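Local coordinates for uncharacterized protein (PDB 3LPZ) that probably acts in the Get pathway of tail-anchored protein biogenesis, as an alpha-solenoid protein of the GET4 family that binds Get5, at residues Y197-N202 with D282-L287; L287-E290 with G294-R297. All blocks are in the same frame, centred on the assembly; numbering follows the deposited sequence.

Interaction 1 of 2, residues Y197-N202 with D282-L287; sequences YLLVAN and DTALEL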
loop_
_atom_site.group_PDB
_atom_site.type_symbol
_atom_site.label_atom_id
_atom_site.label_comp_id
_atom_site.label_asym_id
_atom_site.label_seq_id
_atom_site.Cartn_x
_atom_site.Cartn_y
_atom_site.Cartn_z
ATOM N N TYR A 197 3.877 2.173 8.230
ATOM C CA TYR A 197 4.631 0.934 8.452
ATOM C C TYR A 197 4.658 0.513 9.912
ATOM O O TYR A 197 4.528 -0.686 10.188
ATOM C CB TYR A 197 6.062 1.003 7.897
ATOM C CG TYR A 197 6.092 0.865 6.391
ATOM C CD1 TYR A 197 5.565 -0.275 5.762
ATOM C CD2 TYR A 197 6.672 1.856 5.597
ATOM C CE1 TYR A 197 5.617 -0.416 4.349
ATOM C CE2 TYR A 197 6.747 1.719 4.191
ATOM C CZ TYR A 197 6.194 0.587 3.587
ATOM O OH TYR A 197 6.233 0.476 2.220
ATOM N N LEU A 198 4.815 1.479 10.830
ATOM C CA LEU A 198 4.707 1.181 12.260
ATOM C C LEU A 198 3.318 0.610 12.591
ATOM O O LEU A 198 3.212 -0.356 13.335
ATOM C CB LEU A 198 4.987 2.421 13.127
ATOM C CG LEU A 198 6.429 2.922 13.154
ATOM C CD1 LEU A 198 6.543 4.166 14.074
ATOM C CD2 LEU A 198 7.408 1.801 13.554
ATOM N N LEU A 199 2.266 1.198 12.014
ATOM C CA LEU A 199 0.892 0.723 12.245
ATOM C C LEU A 199 0.608 -0.716 11.780
ATOM O O LEU A 199 -0.282 -1.362 12.319
ATOM C CB LEU A 199 -0.130 1.678 11.614
ATOM C CG LEU A 199 -0.217 3.074 12.256
ATOM C CD1 LEU A 199 -1.213 3.965 11.444
ATOM C CD2 LEU A 199 -0.633 2.995 13.712
ATOM N N VAL A 200 1.324 -1.209 10.777
ATOM C CA VAL A 200 1.170 -2.617 10.348
ATOM C C VAL A 200 2.326 -3.456 10.903
ATOM O O VAL A 200 2.668 -4.505 10.351
ATOM C CB VAL A 200 1.036 -2.764 8.796
ATOM C CG1 VAL A 200 -0.253 -2.084 8.334
ATOM C CG2 VAL A 200 2.265 -2.169 8.057
ATOM N N ALA A 201 2.947 -2.945 11.969
ATOM C CA ALA A 201 3.939 -3.689 12.757
ATOM C C ALA A 201 5.150 -4.081 11.919
ATOM O O ALA A 201 5.687 -5.186 12.064
ATOM C CB ALA A 201 3.271 -4.935 13.404
ATOM N N ASN A 202 5.581 -3.178 11.035
ATOM C CA ASN A 202 6.727 -3.421 10.202
ATOM C C ASN A 202 7.783 -2.337 10.479
ATOM O O ASN A 202 7.896 -1.368 9.751
ATOM C CB ASN A 202 6.312 -3.407 8.728
ATOM C CG ASN A 202 7.380 -4.019 7.817
ATOM O OD1 ASN A 202 8.531 -4.156 8.214
ATOM N ND2 ASN A 202 6.996 -4.366 6.582
ATOM N N ASP A 282 -3.144 11.941 15.494
ATOM C CA ASP A 282 -3.639 11.544 16.822
ATOM C C ASP A 282 -3.963 10.055 16.894
ATOM O O ASP A 282 -3.525 9.364 17.809
ATOM C CB ASP A 282 -4.902 12.324 17.204
ATOM C CG ASP A 282 -4.622 13.733 17.678
ATOM O OD1 ASP A 282 -3.450 14.087 17.955
ATOM O OD2 ASP A 282 -5.619 14.490 17.783
ATOM N N THR A 283 -4.736 9.561 15.929
ATOM C CA THR A 283 -5.119 8.146 15.935
ATOM C C THR A 283 -3.910 7.229 15.715
ATOM O O THR A 283 -3.777 6.180 16.381
ATOM C CB THR A 283 -6.218 7.867 14.896
ATOM O OG1 THR A 283 -7.363 8.649 15.234
ATOM C CG2 THR A 283 -6.625 6.394 14.899
ATOM N N ALA A 284 -3.032 7.627 14.789
ATOM C CA ALA A 284 -1.777 6.913 14.550
ATOM C C ALA A 284 -0.926 6.826 15.820
ATOM O O ALA A 284 -0.384 5.767 16.130
ATOM C CB ALA A 284 -0.970 7.567 13.426
ATOM N N LEU A 285 -0.781 7.945 16.532
ATOM C CA LEU A 285 0.084 7.965 17.716
ATOM C C LEU A 285 -0.510 7.141 18.852
ATOM O O LEU A 285 0.215 6.476 19.574
ATOM C CB LEU A 285 0.362 9.395 18.177
ATOM C CG LEU A 285 1.327 10.152 17.267
ATOM C CD1 LEU A 285 1.406 11.598 17.672
ATOM C CD2 LEU A 285 2.736 9.485 17.252
ATOM N N GLU A 286 -1.826 7.195 18.992
ATOM C CA GLU A 286 -2.542 6.356 19.976
ATOM C C GLU A 286 -2.322 4.875 19.721
ATOM O O GLU A 286 -2.053 4.115 20.647
ATOM C CB GLU A 286 -4.033 6.626 19.906
ATOM C CG GLU A 286 -4.458 7.842 20.680
ATOM C CD GLU A 286 -5.941 8.083 20.564
ATOM O OE1 GLU A 286 -6.722 7.097 20.559
ATOM O OE2 GLU A 286 -6.319 9.259 20.464
ATOM N N LEU A 287 -2.447 4.470 18.462
ATOM C CA LEU A 287 -2.247 3.056 18.100
ATOM C C LEU A 287 -0.800 2.624 18.306
ATOM O O LEU A 287 -0.539 1.524 18.805
ATOM C CB LEU A 287 -2.706 2.765 16.667
ATOM C CG LEU A 287 -4.202 2.493 16.517
ATOM C CD1 LEU A 287 -4.577 2.432 15.055
ATOM C CD2 LEU A 287 -4.625 1.190 17.214
#

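Interaction 2 of 2, residues L287-E290 with G294-R297; sequences LIAE and GIQR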
loop_
_atom_site.group_PDB
_atom_site.type_symbol
_atom_site.label_atom_id
_atom_site.label_comp_id
_atom_site.label_asym_id
_atom_site.label_seq_id
_atom_site.Cartn_x
_atom_site.Cartn_y
_atom_site.Cartn_z
ATOM N N LEU A 287 -2.447 4.470 18.462
ATOM C CA LEU A 287 -2.247 3.056 18.100
ATOM C C LEU A 287 -0.800 2.624 18.306
ATOM O O LEU A 287 -0.539 1.524 18.805
ATOM C CB LEU A 287 -2.706 2.765 16.667
ATOM C CG LEU A 287 -4.202 2.493 16.517
ATOM C CD1 LEU A 287 -4.577 2.432 15.055
ATOM C CD2 LEU A 287 -4.625 1.190 17.214
ATOM N N ILE A 288 0.127 3.507 17.947
ATOM C CA ILE A 288 1.548 3.283 18.178
ATOM C C ILE A 288 1.900 3.174 19.676
ATOM O O ILE A 288 2.636 2.277 20.064
ATOM C CB ILE A 288 2.395 4.386 17.456
ATOM C CG1 ILE A 288 2.388 4.128 15.931
ATOM C CG2 ILE A 288 3.841 4.455 18.029
ATOM C CD1 ILE A 288 2.892 5.292 15.082
ATOM N N ALA A 289 1.379 4.088 20.504
ATOM C CA ALA A 289 1.540 3.994 21.971
ATOM C C ALA A 289 1.012 2.671 22.540
ATOM O O ALA A 289 1.622 2.093 23.446
ATOM C CB ALA A 289 0.850 5.179 22.706
ATOM N N GLU A 290 -0.127 2.212 22.034
ATOM C CA GLU A 290 -0.626 0.890 22.408
ATOM C C GLU A 290 0.262 -0.258 21.917
ATOM O O GLU A 290 0.643 -1.120 22.712
ATOM C CB GLU A 290 -2.069 0.714 21.957
ATOM C CG GLU A 290 -2.774 -0.538 22.504
ATOM C CD GLU A 290 -4.213 -0.624 22.006
ATOM O OE1 GLU A 290 -4.451 -1.139 20.891
ATOM O OE2 GLU A 290 -5.114 -0.153 22.722
ATOM N N GLY A 294 2.700 -0.294 25.220
ATOM C CA GLY A 294 1.701 -0.837 26.143
ATOM C C GLY A 294 0.795 0.222 26.770
ATOM O O GLY A 294 0.166 -0.036 27.787
ATOM N N ILE A 295 0.729 1.416 26.180
ATOM C CA ILE A 295 -0.169 2.481 26.667
ATOM C C ILE A 295 -1.558 2.320 26.043
ATOM O O ILE A 295 -1.732 2.505 24.830
ATOM C CB ILE A 295 0.406 3.880 26.385
ATOM C CG1 ILE A 295 1.779 4.031 27.034
ATOM C CG2 ILE A 295 -0.541 4.973 26.862
ATOM C CD1 ILE A 295 2.638 5.172 26.456
ATOM N N GLN A 296 -2.543 1.974 26.874
ATOM C CA GLN A 296 -3.909 1.699 26.401
ATOM C C GLN A 296 -4.527 2.950 25.789
ATOM O O GLN A 296 -4.320 4.060 26.296
ATOM C CB GLN A 296 -4.806 1.170 27.539
ATOM C CG GLN A 296 -4.238 -0.042 28.323
ATOM C CD GLN A 296 -4.340 -1.401 27.591
ATOM O OE1 GLN A 296 -4.575 -2.436 28.228
ATOM N NE2 GLN A 296 -4.135 -1.405 26.272
ATOM N N ARG A 297 -5.261 2.773 24.696
ATOM C CA ARG A 297 -5.946 3.887 24.038
ATOM C C ARG A 297 -7.026 4.477 24.931
ATOM O O ARG A 297 -7.857 3.733 25.460
ATOM C CB ARG A 297 -6.577 3.432 22.730
ATOM C CG ARG A 297 -5.574 2.953 21.717
ATOM C CD ARG A 297 -6.253 2.262 20.583
ATOM N NE ARG A 297 -7.090 3.180 19.818
ATOM C CZ ARG A 297 -7.870 2.809 18.811
ATOM N NH1 ARG A 297 -7.923 1.530 18.445
ATOM N NH2 ARG A 297 -8.595 3.713 18.169
HETATM O O HOH W 1 -6.726 -0.717 19.296
#

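Interaction 1 of 2, residues Y197-N202 with D282-L287
The backbones of Leu199, in the last turn of helix 186-199, and Leu287, in helix 282-293, come no nearer than 7.0 Å between their CA atoms, so the gap is bridged by side chains and no hydrogen bond crosses it. Leu199 does the bridging with both ends of its fork. Its CD2 methyl lies 3.6 Å from CB of Leu287 and also meets the backbone O of Ala284, while CD1 reaches CB of Ala284 at 4.1 Å. The branch of Leu199 is thus set against the ridge formed by two residues one helical turn apart. A chi1 of -67° sets CG beside the backbone N, from where the two methyls reach helix 282-293. Leu287 offers its CB, and the two leucine side chains cross at about a right angle. Just past Leu199 the helix closes in a Schellman motif, with Ala201 at positive phi and Asn202 N bonded to Tyr197 O at 2.8 Å. The contact is helix-to-helix packing within the alpha-solenoid, joining helices 186-199 and 282-293; Tyr292 OH of the latter adds a hydrogen bond to Leu198 O. Leu198 also packs on helix 203-220 and on Ile288, and Tyr197 packs against helix 166-179.

Interaction 2 of 2, residues L287-E290 with G294-R297
The contact belongs to the glycine-terminated C-terminal end of helix 282-293, where Gly294 with positive phi leaves the helical path and the chain folds back along the last turns: Ile295 N donates to Ala289 O at 3.0 Å, six positions back along the chain. The N-H...O angle of 154° is fairly straight, although the donor sits 42° out of the carbonyl plane. Gly294 N adds a weak bond to Glu290 O. Beyond the turn, Ile295 lays its CB on CB of Ala289 at 3.9 Å, and both side chains also touch Phe263 of helix 260-269. The O of Ile295 approaches Glu290 CA at 3.1 Å in a CA-H...O contact. Glu290 reaches outward with CG anti to the backbone N and an extended chain, which brings its carboxylate alongside the aliphatic part of Arg297: Glu290 OE2 is 3.3 Å from CG of Arg297. The carboxylate and guanidinium planes stand 60° apart and their charged atoms do not meet; instead one water, in the guanidinium plane, accepts a hydrogen bond from Arg297 NH1 at 2.7 Å and donates one to Glu290 OE1. Over one guanidinium face, toward its rim, lies CG of Leu287, whose CD2 is 3.5 Å from Arg297 NH1. Without the carboxylate, as with an alanine here, the water has no OE1 to donate to, and the Arg297 chain would probably be freer to swing away from the helix. Opposite charges joined through water, rather than by a direct salt bridge, imply a probably modest, solvent-screened attraction, while the turn itself rests mainly on the Ile295 N to Ala289 O bond.

Both interactions use helix 282-293 and share Leu287, which gives its CB to Leu199 in interaction 1 and its branched end to Arg297 in interaction 2; their centres are about 9 Å apart. Both are surface contacts, but interaction 2 lies farther from the centre of the chain, about 23 Å against 14 Å, and includes the buried Ala289. Interaction 1 joins helices distant in sequence; between its two segments it is van der Waals packing with no hydrogen bond, and it buries 124 Å². Interaction 2 is local, folding the following loop onto its own helix, and buries 358 Å² through backbone bonds, apolar packing and a water bridge. Ile288 packs on Leu198 and Leu199, linking the two sites.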